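Local coordinates for protein beta-galactosidase (Trichoderma reesei, PDB 3OG2) that probably hydrolyses terminal non-reducing beta-D-galactose residues in beta-D-galactosides, as a glycoprotein of glycoside hydrolase family 35, at residues Gly883-Ala897 with Leu948-Ala962. Sequence-based numbering, arbitrary orientation. Where two conformers were deposited one is given.
Sequences GIAFYAAKLPLHLPA and LDYNGDNWIGVALWA
Ile-884 lies alongside Trp-961 and sets CD1 over the five-membered ring, 4.1 Å from its centroid, at one end of a long antiparallel beta ladder in one of the all-beta domains of the enzyme. The ladder joins strand 883-894 to strand 953-962, two neighbours inside a five-stranded sheet, and illustrates how apolar packing can run along both faces of a strand pair while polar groups come in at one end, here near Gly-952. On the face of Ile-884, Phe-886 has CG anti to the backbone N (chi1 175°), which lets CE1 approach Gly-957 CA at 3.7 Å; the ring lies close against this residue, which has no side chain. Further along, the aliphatic part of Lys-890 crosses a face of Trp-955, CB standing 4.1 Å from the centroid of the six-membered ring, before a bend at chi3 brings NZ within 3.5 Å of Asp-953 OD2 in a salt bridge. On the other face Tyr-887 CE1 meets Leu-960 CB at 3.9 Å, and Leu-893 packs on Leu-904 of strand 900-908, which Tyr-950, from the loop before Gly-952, also touches.

Where the chain turns at Gly-952, the buried amide of Asn-954, on the face of Leu-893, ties the ladder to the preceding loop. Its ND2 donates one N-H to Leu-891 O (3.1 Å) and the other to Asp-949 O, both acceptors close to the amide plane, while OD1 receives Asp-949 N on a lone pair at 2.8 Å with a nearly straight bond. A leucine here would keep some bulk but would probably leave Asp-949 N and O without these mates and free the loop to shift. Asn-924 also donates to OD1, and Asp-949 in turn forms an Asx turn through Asn-951 N. Beyond it, Leu-895 N reaches Tyr-950 O, and Leu-895 CD1 rests over the Tyr-950 ring, 3.8 Å from CD2.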
# COMPACT_ATOMS: atom_id res chain seq x y z
N GLY A 883 28.26 -7.95 20.30
CA GLY A 883 28.99 -7.04 19.42
C GLY A 883 28.25 -6.96 18.11
O GLY A 883 27.09 -7.37 17.97
N ILE A 884 28.89 -6.35 17.11
CA ILE A 884 28.21 -6.06 15.85
C ILE A 884 29.20 -6.31 14.73
O ILE A 884 30.31 -5.73 14.72
CB ILE A 884 27.65 -4.61 15.76
CG1 ILE A 884 26.84 -4.24 16.99
CG2 ILE A 884 26.85 -4.47 14.46
CD1 ILE A 884 26.27 -2.85 16.99
N ALA A 885 28.83 -7.17 13.79
CA ALA A 885 29.68 -7.43 12.63
C ALA A 885 28.91 -7.15 11.36
O ALA A 885 27.70 -7.24 11.36
CB ALA A 885 30.06 -8.90 12.57
N PHE A 886 29.59 -6.80 10.29
CA PHE A 886 28.91 -6.62 9.03
C PHE A 886 29.53 -7.58 8.01
O PHE A 886 30.75 -7.70 7.95
CB PHE A 886 29.05 -5.15 8.57
CG PHE A 886 28.45 -4.95 7.19
CD1 PHE A 886 27.09 -5.09 6.97
CD2 PHE A 886 29.26 -4.59 6.12
CE1 PHE A 886 26.54 -4.89 5.71
CE2 PHE A 886 28.72 -4.42 4.84
CZ PHE A 886 27.34 -4.56 4.62
N TYR A 887 28.66 -8.20 7.24
CA TYR A 887 29.02 -9.20 6.26
C TYR A 887 28.61 -8.75 4.87
O TYR A 887 27.48 -8.30 4.68
CB TYR A 887 28.32 -10.51 6.58
CG TYR A 887 28.69 -11.08 7.94
CD1 TYR A 887 27.97 -10.81 9.09
CD2 TYR A 887 29.81 -11.91 8.03
CE1 TYR A 887 28.35 -11.35 10.29
CE2 TYR A 887 30.19 -12.46 9.24
CZ TYR A 887 29.45 -12.19 10.38
OH TYR A 887 29.79 -12.70 11.61
N ALA A 888 29.49 -8.91 3.89
CA ALA A 888 29.17 -8.52 2.53
C ALA A 888 29.54 -9.65 1.56
O ALA A 888 30.54 -10.34 1.76
CB ALA A 888 29.90 -7.26 2.08
N ALA A 889 28.75 -9.78 0.49
CA ALA A 889 29.08 -10.81 -0.51
C ALA A 889 28.56 -10.37 -1.86
O ALA A 889 27.53 -9.69 -1.93
CB ALA A 889 28.52 -12.17 -0.14
N LYS A 890 29.24 -10.76 -2.92
CA LYS A 890 28.74 -10.56 -4.25
C LYS A 890 27.77 -11.69 -4.60
O LYS A 890 28.02 -12.86 -4.38
CB LYS A 890 29.94 -10.60 -5.24
CG LYS A 890 29.50 -10.25 -6.66
CD LYS A 890 30.71 -10.36 -7.60
CE LYS A 890 31.43 -9.05 -7.80
NZ LYS A 890 32.71 -9.26 -8.57
N LEU A 891 26.63 -11.29 -5.17
CA LEU A 891 25.59 -12.22 -5.59
C LEU A 891 25.35 -11.99 -7.07
O LEU A 891 24.63 -11.09 -7.43
CB LEU A 891 24.30 -11.98 -4.78
CG LEU A 891 23.04 -12.72 -5.25
CD1 LEU A 891 23.19 -14.22 -5.22
CD2 LEU A 891 21.84 -12.23 -4.40
N PRO A 892 25.94 -12.79 -7.95
CA PRO A 892 25.64 -12.68 -9.37
C PRO A 892 24.27 -13.30 -9.64
O PRO A 892 23.98 -14.36 -9.10
CB PRO A 892 26.73 -13.51 -10.05
CG PRO A 892 27.70 -13.80 -8.99
CD PRO A 892 26.94 -13.83 -7.68
N LEU A 893 23.46 -12.67 -10.46
CA LEU A 893 22.19 -13.27 -10.87
C LEU A 893 22.13 -13.28 -12.38
O LEU A 893 22.64 -12.34 -13.01
CB LEU A 893 21.00 -12.44 -10.39
CG LEU A 893 20.75 -12.51 -8.89
CD1 LEU A 893 19.59 -11.57 -8.51
CD2 LEU A 893 20.49 -13.94 -8.43
N HIS A 894 21.60 -14.30 -13.02
CA HIS A 894 21.48 -14.40 -14.47
C HIS A 894 20.14 -15.08 -14.71
O HIS A 894 20.06 -16.28 -14.94
CB HIS A 894 22.69 -15.18 -15.05
CG HIS A 894 23.96 -14.36 -14.81
ND1 HIS A 894 24.84 -14.58 -13.74
CD2 HIS A 894 24.43 -13.23 -15.40
CE1 HIS A 894 25.79 -13.69 -13.73
NE2 HIS A 894 25.57 -12.87 -14.74
N LEU A 895 19.07 -14.33 -14.56
CA LEU A 895 17.72 -14.81 -14.66
C LEU A 895 17.02 -14.23 -15.89
O LEU A 895 17.36 -13.12 -16.31
CB LEU A 895 16.94 -14.39 -13.38
CG LEU A 895 17.43 -15.08 -12.10
CD1 LEU A 895 16.79 -14.40 -10.88
CD2 LEU A 895 17.11 -16.56 -12.10
N PRO A 896 16.06 -14.94 -16.48
CA PRO A 896 15.39 -14.48 -17.72
C PRO A 896 14.33 -13.41 -17.47
O PRO A 896 13.15 -13.60 -17.73
CB PRO A 896 14.80 -15.78 -18.27
CG PRO A 896 14.44 -16.56 -17.00
CD PRO A 896 15.58 -16.27 -16.07
N ALA A 897 14.80 -12.26 -17.00
CA ALA A 897 13.92 -11.14 -16.56
C ALA A 897 13.24 -10.46 -17.74
O ALA A 897 12.18 -9.85 -17.61
CB ALA A 897 14.77 -10.14 -15.79
N LEU A 948 17.47 -5.21 -7.22
CA LEU A 948 18.34 -6.29 -7.70
C LEU A 948 18.56 -6.23 -9.20
O LEU A 948 17.62 -5.92 -9.95
CB LEU A 948 17.66 -7.62 -7.39
CG LEU A 948 17.77 -8.11 -5.95
CD1 LEU A 948 16.75 -9.21 -5.67
CD2 LEU A 948 19.19 -8.64 -5.65
N ASP A 949 19.75 -6.58 -9.68
CA ASP A 949 20.11 -6.70 -11.07
C ASP A 949 20.03 -8.18 -11.41
O ASP A 949 20.83 -9.00 -10.91
CB ASP A 949 21.52 -6.11 -11.28
CG ASP A 949 21.94 -6.14 -12.74
OD1 ASP A 949 21.29 -6.83 -13.56
OD2 ASP A 949 22.98 -5.52 -13.11
N TYR A 950 19.05 -8.58 -12.21
CA TYR A 950 18.83 -9.97 -12.53
C TYR A 950 19.78 -10.49 -13.59
O TYR A 950 19.77 -11.67 -13.92
CB TYR A 950 17.37 -10.19 -13.03
CG TYR A 950 16.38 -10.28 -11.88
CD1 TYR A 950 16.52 -9.59 -10.68
CD2 TYR A 950 15.25 -11.08 -12.03
CE1 TYR A 950 15.56 -9.72 -9.67
CE2 TYR A 950 14.30 -11.23 -11.04
CZ TYR A 950 14.48 -10.53 -9.86
OH TYR A 950 13.53 -10.68 -8.89
N ASN A 951 20.66 -9.62 -14.12
CA ASN A 951 21.63 -10.07 -15.15
C ASN A 951 22.93 -9.37 -14.89
O ASN A 951 23.58 -8.70 -15.68
CB ASN A 951 21.04 -9.79 -16.55
CG ASN A 951 19.94 -10.81 -16.86
OD1 ASN A 951 18.72 -10.52 -16.84
ND2 ASN A 951 20.38 -12.05 -17.16
N GLY A 952 23.42 -9.52 -13.66
CA GLY A 952 24.68 -8.84 -13.33
C GLY A 952 25.02 -9.08 -11.87
O GLY A 952 24.41 -9.93 -11.21
N ASP A 953 26.03 -8.39 -11.37
CA ASP A 953 26.54 -8.52 -10.02
C ASP A 953 25.69 -7.69 -9.08
O ASP A 953 25.28 -6.57 -9.38
CB ASP A 953 27.99 -8.02 -9.94
CG ASP A 953 28.97 -9.00 -10.55
OD1 ASP A 953 28.58 -10.18 -10.76
OD2 ASP A 953 30.12 -8.62 -10.83
N ASN A 954 25.40 -8.26 -7.95
CA ASN A 954 24.75 -7.55 -6.85
C ASN A 954 25.66 -7.65 -5.64
O ASN A 954 26.48 -8.59 -5.57
CB ASN A 954 23.42 -8.23 -6.53
CG ASN A 954 22.48 -8.15 -7.71
OD1 ASN A 954 21.80 -7.12 -7.89
ND2 ASN A 954 22.44 -9.21 -8.50
N TRP A 955 25.50 -6.73 -4.71
CA TRP A 955 26.21 -6.79 -3.42
C TRP A 955 25.15 -6.93 -2.35
O TRP A 955 24.20 -6.11 -2.33
CB TRP A 955 26.99 -5.47 -3.26
CG TRP A 955 28.30 -5.74 -4.00
CD1 TRP A 955 28.53 -5.36 -5.32
CD2 TRP A 955 29.45 -6.43 -3.51
NE1 TRP A 955 29.80 -5.78 -5.64
CE2 TRP A 955 30.38 -6.43 -4.57
CE3 TRP A 955 29.82 -7.04 -2.31
CZ2 TRP A 955 31.65 -7.02 -4.44
CZ3 TRP A 955 31.08 -7.63 -2.17
CH2 TRP A 955 32.00 -7.62 -3.24
N ILE A 956 25.28 -7.94 -1.51
CA ILE A 956 24.36 -8.23 -0.42
C ILE A 956 25.06 -8.06 0.92
O ILE A 956 26.18 -8.53 1.11
CB ILE A 956 23.77 -9.64 -0.51
CG1 ILE A 956 22.83 -9.86 -1.70
CG2 ILE A 956 23.09 -10.03 0.79
CD1 ILE A 956 21.64 -8.91 -1.71
N GLY A 957 24.41 -7.36 1.85
CA GLY A 957 25.02 -7.06 3.13
C GLY A 957 24.13 -7.54 4.23
O GLY A 957 22.90 -7.41 4.17
N VAL A 958 24.73 -8.08 5.29
CA VAL A 958 24.00 -8.45 6.48
C VAL A 958 24.79 -7.92 7.69
O VAL A 958 25.93 -8.33 7.94
CB VAL A 958 23.85 -9.97 6.58
CG1 VAL A 958 23.12 -10.36 7.87
CG2 VAL A 958 23.15 -10.53 5.37
N ALA A 959 24.15 -7.03 8.47
CA ALA A 959 24.70 -6.62 9.76
C ALA A 959 24.14 -7.59 10.80
O ALA A 959 22.99 -7.92 10.73
CB ALA A 959 24.33 -5.17 10.11
N LEU A 960 25.01 -7.97 11.72
CA LEU A 960 24.63 -8.91 12.79
C LEU A 960 25.00 -8.26 14.11
O LEU A 960 26.19 -8.07 14.38
CB LEU A 960 25.38 -10.24 12.58
CG LEU A 960 25.24 -11.26 13.71
CD1 LEU A 960 23.79 -11.68 13.80
CD2 LEU A 960 26.18 -12.43 13.47
N TRP A 961 23.99 -7.97 14.93
CA TRP A 961 24.16 -7.39 16.24
C TRP A 961 23.75 -8.49 17.23
O TRP A 961 22.54 -8.75 17.38
CB TRP A 961 23.35 -6.10 16.35
CG TRP A 961 23.27 -5.45 17.70
CD1 TRP A 961 23.87 -5.73 18.91
CD2 TRP A 961 22.47 -4.28 18.01
NE1 TRP A 961 23.50 -4.84 19.90
CE2 TRP A 961 22.64 -3.94 19.36
CE3 TRP A 961 21.63 -3.51 17.19
CZ2 TRP A 961 21.98 -2.85 19.96
CZ3 TRP A 961 20.98 -2.43 17.77
CH2 TRP A 961 21.16 -2.11 19.13
N ALA A 962 24.77 -9.05 17.88
CA ALA A 962 24.54 -10.09 18.90
C ALA A 962 24.29 -9.37 20.23
O ALA A 962 25.15 -8.57 20.67
CB ALA A 962 25.74 -10.97 19.01
O HOH W 1 27.64 -10.98 -13.37